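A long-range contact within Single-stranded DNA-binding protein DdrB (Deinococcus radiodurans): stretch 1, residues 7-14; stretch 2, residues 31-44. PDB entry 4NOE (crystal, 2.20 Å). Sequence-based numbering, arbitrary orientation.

Stretch 1, residues 7-14: QIEFITDL
Stretch 2 (31-44) VQRHYGRLGWTSGE

How do the two backbones meet? Residues 7-11 belong to a strand, and the second stretch opens in a helix running nearly the same way, 15° between directions, axes 10.4 Å apart at closest approach; both begin earlier in the chain. After the helix, Gly39 turns with phi 83° and psi 16° in a Schellman motif, bringing the following extended residues back antiparallel to the strand. A single bridge pairs Ile11 with Thr41: Ile11 N donates to Thr41 O at 2.6 Å, and Thr41 N to Ile11 O at 3.0 Å. Their CA atoms lie 5.3 Å apart, those of Phe10 and Ser42 4.4 Å, and those of Thr12 and Trp40 4.4 Å.

What does Phe10 do with its m rotamer (chi1 -70°, chi2 -78°)? It places the ring among helix and loop residues. Tyr35, also m (-64°, -81°), sets its CB over one face, 4.2 Å from the Phe10 ring centroid, while Tyr35 CD2 reaches Phe10 CE2 at 3.8 Å. The Trp40 edge points toward the Phe10 face, offset, with planes at 65° and six-membered-ring centroids 5.6 Å apart.

How is Trp40 held? With chi1 -67° (m) and chi2 21°, its indole receives Thr12 CG2 over one face, 3.6 Å from the six-membered-ring centroid; Thr12 is p (71°). Asp13, p at 55° with chi2 -55°, brings OD1 within 3.2 Å of Trp40 NE1, a weak hydrogen bond with a 129° angle.

What continues the contact past the bridge? Ser42, t at -176°, donates from OG to Glu9 O at 2.6 Å. A water extends this link, donating to Glu9 O and accepting from Gly43 N, both at 2.9 Å. The CA-to-CB bond of Ile8 points toward the second stretch, and with both chi angles t (165°, 175°) its CD1 lies 3.6 Å from Gln32 CG and its CG2 4.3 Å from Val31 CG1.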

ATOM      1  N   GLN E   7      -6.092  15.245  38.419  1.00 17.80           N
ATOM      2  CA  GLN E   7      -7.144  15.395  37.430  1.00 20.21           C
ATOM      3  C   GLN E   7      -7.135  14.164  36.541  1.00 21.22           C
ATOM      4  O   GLN E   7      -6.081  13.608  36.235  1.00 21.02           O
ATOM      5  CB  GLN E   7      -6.920  16.638  36.565  1.00 15.81           C
ATOM      6  CG  GLN E   7      -7.111  17.966  37.283  1.00 29.51           C
ATOM      7  CD  GLN E   7      -6.912  19.139  36.336  1.00 51.66           C
ATOM      8  OE1 GLN E   7      -5.791  19.426  35.910  1.00 59.83           O
ATOM      9  NE2 GLN E   7      -8.008  19.809  35.983  1.00 54.62           N
ATOM     10  N   ILE E   8      -8.308  13.717  36.139  1.00 14.23           N
ATOM     11  CA  ILE E   8      -8.358  12.599  35.218  1.00 13.54           C
ATOM     12  C   ILE E   8      -9.222  13.000  34.040  1.00 13.11           C
ATOM     13  O   ILE E   8     -10.272  13.622  34.216  1.00 15.64           O
ATOM     14  CB  ILE E   8      -8.807  11.276  35.902  1.00 18.08           C
ATOM     15  CG1 ILE E   8      -9.210  10.234  34.862  1.00 16.50           C
ATOM     16  CG2 ILE E   8      -9.956  11.500  36.873  1.00 13.81           C
ATOM     17  CD1 ILE E   8      -9.542   8.878  35.483  1.00 16.81           C
ATOM     18  N   GLU E   9      -8.745  12.696  32.837  1.00 12.65           N
ATOM     19  CA  GLU E   9      -9.469  13.046  31.629  1.00 16.69           C
ATOM     20  C   GLU E   9     -10.253  11.848  31.149  1.00 15.51           C
ATOM     21  O   GLU E   9      -9.697  10.761  30.958  1.00 17.27           O
ATOM     22  CB  GLU E   9      -8.504  13.513  30.524  1.00 14.28           C
ATOM     23  N   PHE E  10     -11.551  12.044  30.962  1.00 15.48           N
ATOM     24  CA  PHE E  10     -12.414  10.989  30.462  1.00 18.40           C
ATOM     25  C   PHE E  10     -12.924  11.343  29.078  1.00 20.33           C
ATOM     26  O   PHE E  10     -12.966  12.516  28.692  1.00 13.85           O
ATOM     27  CB  PHE E  10     -13.649  10.814  31.350  1.00 15.64           C
ATOM     28  CG  PHE E  10     -13.370  10.225  32.706  1.00 19.21           C
ATOM     29  CD1 PHE E  10     -13.148   8.864  32.855  1.00 14.79           C
ATOM     30  CD2 PHE E  10     -13.384  11.026  33.836  1.00 17.08           C
ATOM     31  CE1 PHE E  10     -12.918   8.317  34.098  1.00 12.96           C
ATOM     32  CE2 PHE E  10     -13.165  10.485  35.087  1.00 18.94           C
ATOM     33  CZ  PHE E  10     -12.929   9.125  35.218  1.00 14.68           C
ATOM     34  N   ILE E  11     -13.321  10.310  28.351  1.00 12.45           N
ATOM     35  CA  ILE E  11     -14.161  10.457  27.190  1.00 10.67           C
ATOM     36  C   ILE E  11     -15.509   9.906  27.643  1.00 22.13           C
ATOM     37  O   ILE E  11     -15.605   8.747  28.053  1.00 19.73           O
ATOM     38  CB  ILE E  11     -13.645   9.626  26.018  1.00 12.84           C
ATOM     39  CG1 ILE E  11     -12.252  10.097  25.592  1.00 17.59           C
ATOM     40  CG2 ILE E  11     -14.615   9.724  24.843  1.00 10.21           C
ATOM     41  CD1 ILE E  11     -12.219  11.533  25.059  1.00 19.23           C
ATOM     42  N   THR E  12     -16.541  10.738  27.613  1.00 18.27           N
ATOM     43  CA  THR E  12     -17.833  10.352  28.161  1.00 14.79           C
ATOM     44  C   THR E  12     -18.578   9.419  27.212  1.00 14.99           C
ATOM     45  O   THR E  12     -18.110   9.127  26.103  1.00 14.31           O
ATOM     46  CB  THR E  12     -18.727  11.596  28.417  1.00 18.18           C
ATOM     47  OG1 THR E  12     -19.151  12.137  27.156  1.00 13.18           O
ATOM     48  CG2 THR E  12     -17.949  12.662  29.173  1.00 13.80           C
ATOM     49  N   ASP E  13     -19.757   8.978  27.636  1.00 18.48           N
ATOM     50  CA  ASP E  13     -20.610   8.137  26.795  1.00 21.03           C
ATOM     51  C   ASP E  13     -21.011   8.872  25.521  1.00 22.18           C
ATOM     52  O   ASP E  13     -21.355   8.238  24.530  1.00 24.96           O
ATOM     53  CB  ASP E  13     -21.861   7.708  27.566  1.00 14.88           C
ATOM     54  CG  ASP E  13     -22.638   8.892  28.121  1.00 24.42           C
ATOM     55  OD1 ASP E  13     -22.046   9.719  28.847  1.00 23.11           O
ATOM     56  OD2 ASP E  13     -23.841   9.011  27.823  1.00 28.70           O
ATOM     57  N   LEU E  14     -20.955  10.202  25.544  1.00 19.95           N
ATOM     58  CA  LEU E  14     -21.239  11.010  24.349  1.00 17.59           C
ATOM     59  C   LEU E  14     -19.954  11.411  23.628  1.00 15.57           C
ATOM     60  O   LEU E  14     -19.963  12.282  22.745  1.00 16.84           O
ATOM     61  CB  LEU E  14     -22.024  12.274  24.720  1.00 18.35           C
ATOM     62  CG  LEU E  14     -23.549  12.313  24.555  1.00 26.85           C
ATOM     63  CD1 LEU E  14     -24.134  11.020  23.997  1.00 27.25           C
ATOM     64  CD2 LEU E  14     -24.223  12.674  25.858  1.00 24.07           C
ATOM     65  N   VAL E  31     -13.027   6.916  41.711  1.00 20.06           N
ATOM     66  CA  VAL E  31     -13.518   7.849  40.709  1.00 24.89           C
ATOM     67  C   VAL E  31     -13.648   7.140  39.361  1.00 27.69           C
ATOM     68  O   VAL E  31     -14.664   7.287  38.678  1.00 21.74           O
ATOM     69  CB  VAL E  31     -12.592   9.074  40.602  1.00 21.66           C
ATOM     70  CG1 VAL E  31     -13.006   9.967  39.445  1.00 16.65           C
ATOM     71  CG2 VAL E  31     -12.604   9.839  41.935  1.00 20.03           C
ATOM     72  N   GLN E  32     -12.637   6.351  38.994  1.00 25.36           N
ATOM     73  CA  GLN E  32     -12.691   5.598  37.735  1.00 29.90           C
ATOM     74  C   GLN E  32     -13.876   4.647  37.692  1.00 26.80           C
ATOM     75  O   GLN E  32     -14.573   4.567  36.679  1.00 20.41           O
ATOM     76  CB  GLN E  32     -11.396   4.824  37.483  1.00 29.13           C
ATOM     77  CG  GLN E  32     -10.364   5.582  36.666  1.00 28.18           C
ATOM     78  CD  GLN E  32      -9.081   4.796  36.517  1.00 27.36           C
ATOM     79  OE1 GLN E  32      -9.014   3.824  35.757  1.00 30.38           O
ATOM     80  NE2 GLN E  32      -8.057   5.197  37.258  1.00 24.43           N
ATOM     81  N   ARG E  33     -14.118   3.943  38.797  1.00 25.18           N
ATOM     82  CA  ARG E  33     -15.275   3.054  38.870  1.00 28.49           C
ATOM     83  C   ARG E  33     -16.568   3.843  38.717  1.00 29.62           C
ATOM     84  O   ARG E  33     -17.512   3.386  38.062  1.00 26.52           O
ATOM     85  CB  ARG E  33     -15.309   2.302  40.205  1.00 26.75           C
ATOM     86  CG  ARG E  33     -14.159   1.343  40.401  1.00 35.34           C
ATOM     87  CD  ARG E  33     -14.295   0.602  41.716  1.00 35.14           C
ATOM     88  NE  ARG E  33     -13.567  -0.658  41.655  1.00 36.58           N
ATOM     89  CZ  ARG E  33     -12.367  -0.845  42.181  1.00 28.48           C
ATOM     90  NH1 ARG E  33     -11.771   0.147  42.831  1.00 24.15           N
ATOM     91  NH2 ARG E  33     -11.772  -2.027  42.075  1.00 26.58           N
ATOM     92  N   HIS E  34     -16.617   5.022  39.331  1.00 22.34           N
ATOM     93  CA  HIS E  34     -17.856   5.793  39.337  1.00 21.15           C
ATOM     94  C   HIS E  34     -18.258   6.218  37.928  1.00 20.39           C
ATOM     95  O   HIS E  34     -19.374   5.945  37.495  1.00 24.77           O
ATOM     96  CB  HIS E  34     -17.752   7.006  40.261  1.00 24.11           C
ATOM     97  CG  HIS E  34     -18.902   7.958  40.140  1.00 35.84           C
ATOM     98  ND1 HIS E  34     -20.046   7.848  40.900  1.00 38.24           N
ATOM     99  CD2 HIS E  34     -19.082   9.039  39.341  1.00 36.09           C
ATOM    100  CE1 HIS E  34     -20.879   8.822  40.582  1.00 38.97           C
ATOM    101  NE2 HIS E  34     -20.320   9.560  39.639  1.00 39.42           N
ATOM    102  N   TYR E  35     -17.362   6.882  37.203  1.00 17.57           N
ATOM    103  CA  TYR E  35     -17.715   7.296  35.847  1.00 17.23           C
ATOM    104  C   TYR E  35     -17.635   6.129  34.868  1.00 19.83           C
ATOM    105  O   TYR E  35     -18.249   6.159  33.790  1.00 18.56           O
ATOM    106  CB  TYR E  35     -16.864   8.477  35.387  1.00 15.54           C
ATOM    107  CG  TYR E  35     -17.095   9.723  36.218  1.00 21.23           C
ATOM    108  CD1 TYR E  35     -18.189  10.548  35.987  1.00 27.89           C
ATOM    109  CD2 TYR E  35     -16.218  10.068  37.234  1.00 24.96           C
ATOM    110  CE1 TYR E  35     -18.391  11.691  36.745  1.00 29.24           C
ATOM    111  CE2 TYR E  35     -16.414  11.197  37.995  1.00 31.01           C
ATOM    112  CZ  TYR E  35     -17.498  12.004  37.748  1.00 31.04           C
ATOM    113  OH  TYR E  35     -17.675  13.129  38.520  1.00 26.49           O
ATOM    114  N   GLY E  36     -16.874   5.107  35.256  1.00 20.88           N
ATOM    115  CA  GLY E  36     -16.798   3.870  34.499  1.00 22.93           C
ATOM    116  C   GLY E  36     -18.153   3.210  34.335  1.00 22.53           C
ATOM    117  O   GLY E  36     -18.492   2.751  33.243  1.00 20.32           O
ATOM    118  N   ARG E  37     -18.934   3.173  35.412  1.00 19.67           N
ATOM    119  CA  ARG E  37     -20.273   2.593  35.365  1.00 20.80           C
ATOM    120  C   ARG E  37     -21.148   3.361  34.391  1.00 23.02           C
ATOM    121  O   ARG E  37     -22.100   2.811  33.851  1.00 33.25           O
ATOM    122  CB  ARG E  37     -20.915   2.618  36.755  1.00 32.48           C
ATOM    123  N   LEU E  38     -20.829   4.636  34.167  1.00 21.62           N
ATOM    124  CA  LEU E  38     -21.574   5.431  33.189  1.00 24.86           C
ATOM    125  C   LEU E  38     -21.055   5.196  31.772  1.00 28.36           C
ATOM    126  O   LEU E  38     -21.567   5.777  30.811  1.00 27.44           O
ATOM    127  CB  LEU E  38     -21.512   6.924  33.529  1.00 21.68           C
ATOM    128  CG  LEU E  38     -22.152   7.348  34.855  1.00 34.21           C
ATOM    129  CD1 LEU E  38     -22.013   8.849  35.054  1.00 37.66           C
ATOM    130  CD2 LEU E  38     -23.620   6.924  34.924  1.00 29.09           C
ATOM    131  N   GLY E  39     -20.037   4.349  31.648  1.00 25.33           N
ATOM    132  CA  GLY E  39     -19.433   4.071  30.354  1.00 19.98           C
ATOM    133  C   GLY E  39     -18.407   5.119  29.951  1.00 20.37           C
ATOM    134  O   GLY E  39     -18.026   5.208  28.787  1.00 23.77           O
ATOM    135  N   TRP E  40     -17.948   5.920  30.904  1.00 17.12           N
ATOM    136  CA  TRP E  40     -16.872   6.844  30.593  1.00 17.99           C
ATOM    137  C   TRP E  40     -15.549   6.093  30.603  1.00 20.00           C
ATOM    138  O   TRP E  40     -15.332   5.226  31.445  1.00 15.67           O
ATOM    139  CB  TRP E  40     -16.791   7.971  31.618  1.00 18.50           C
ATOM    140  CG  TRP E  40     -17.939   8.912  31.624  1.00 17.15           C
ATOM    141  CD1 TRP E  40     -19.208   8.691  31.140  1.00 18.57           C
ATOM    142  CD2 TRP E  40     -17.941  10.232  32.171  1.00 15.10           C
ATOM    143  NE1 TRP E  40     -19.995   9.801  31.362  1.00 16.49           N
ATOM    144  CE2 TRP E  40     -19.241  10.760  31.987  1.00 19.68           C
ATOM    145  CE3 TRP E  40     -16.973  11.021  32.795  1.00 16.43           C
ATOM    146  CZ2 TRP E  40     -19.587  12.044  32.409  1.00 16.54           C
ATOM    147  CZ3 TRP E  40     -17.318  12.288  33.217  1.00 16.38           C
ATOM    148  CH2 TRP E  40     -18.618  12.791  33.018  1.00 18.20           C
ATOM    149  N   THR E  41     -14.661   6.445  29.680  1.00 20.48           N
ATOM    150  CA  THR E  41     -13.348   5.818  29.614  1.00 17.66           C
ATOM    151  C   THR E  41     -12.265   6.869  29.704  1.00 14.33           C
ATOM    152  O   THR E  41     -12.500   8.041  29.395  1.00 18.19           O
ATOM    153  CB  THR E  41     -13.152   5.043  28.287  1.00 15.29           C
ATOM    154  OG1 THR E  41     -13.330   5.933  27.177  1.00 13.39           O
ATOM    155  CG2 THR E  41     -14.144   3.912  28.187  1.00  8.11           C
ATOM    156  N   SER E  42     -11.069   6.453  30.110  1.00 15.37           N
ATOM    157  CA  SER E  42      -9.935   7.370  30.191  1.00 17.04           C
ATOM    158  C   SER E  42      -8.738   6.791  29.454  1.00 15.22           C
ATOM    159  O   SER E  42      -8.320   5.672  29.740  1.00 19.19           O
ATOM    160  CB  SER E  42      -9.544   7.592  31.641  1.00  9.07           C
ATOM    161  OG  SER E  42      -8.508   8.559  31.717  1.00 13.34           O
ATOM    162  N   GLY E  43      -8.173   7.535  28.509  1.00 13.75           N
ATOM    163  CA  GLY E  43      -7.033   7.015  27.766  1.00  9.01           C
ATOM    164  C   GLY E  43      -7.471   6.051  26.678  1.00 19.73           C
ATOM    165  O   GLY E  43      -8.669   5.903  26.429  1.00 22.56           O
ATOM    166  N   GLU E  44      -6.507   5.385  26.044  1.00 21.56           N
ATOM    167  CA  GLU E  44      -6.779   4.487  24.922  1.00 19.63           C
ATOM    168  C   GLU E  44      -6.596   3.025  25.319  1.00 14.97           C
ATOM    169  O   GLU E  44      -5.869   2.717  26.262  1.00 20.04           O
ATOM    170  CB  GLU E  44      -5.824   4.805  23.748  1.00 14.36           C
ATOM    171  CG  GLU E  44      -6.099   6.135  23.053  1.00 26.00           C
TER
HETATM  172  O   HOH W   1      -9.364  10.143  28.099  1.00 23.25           O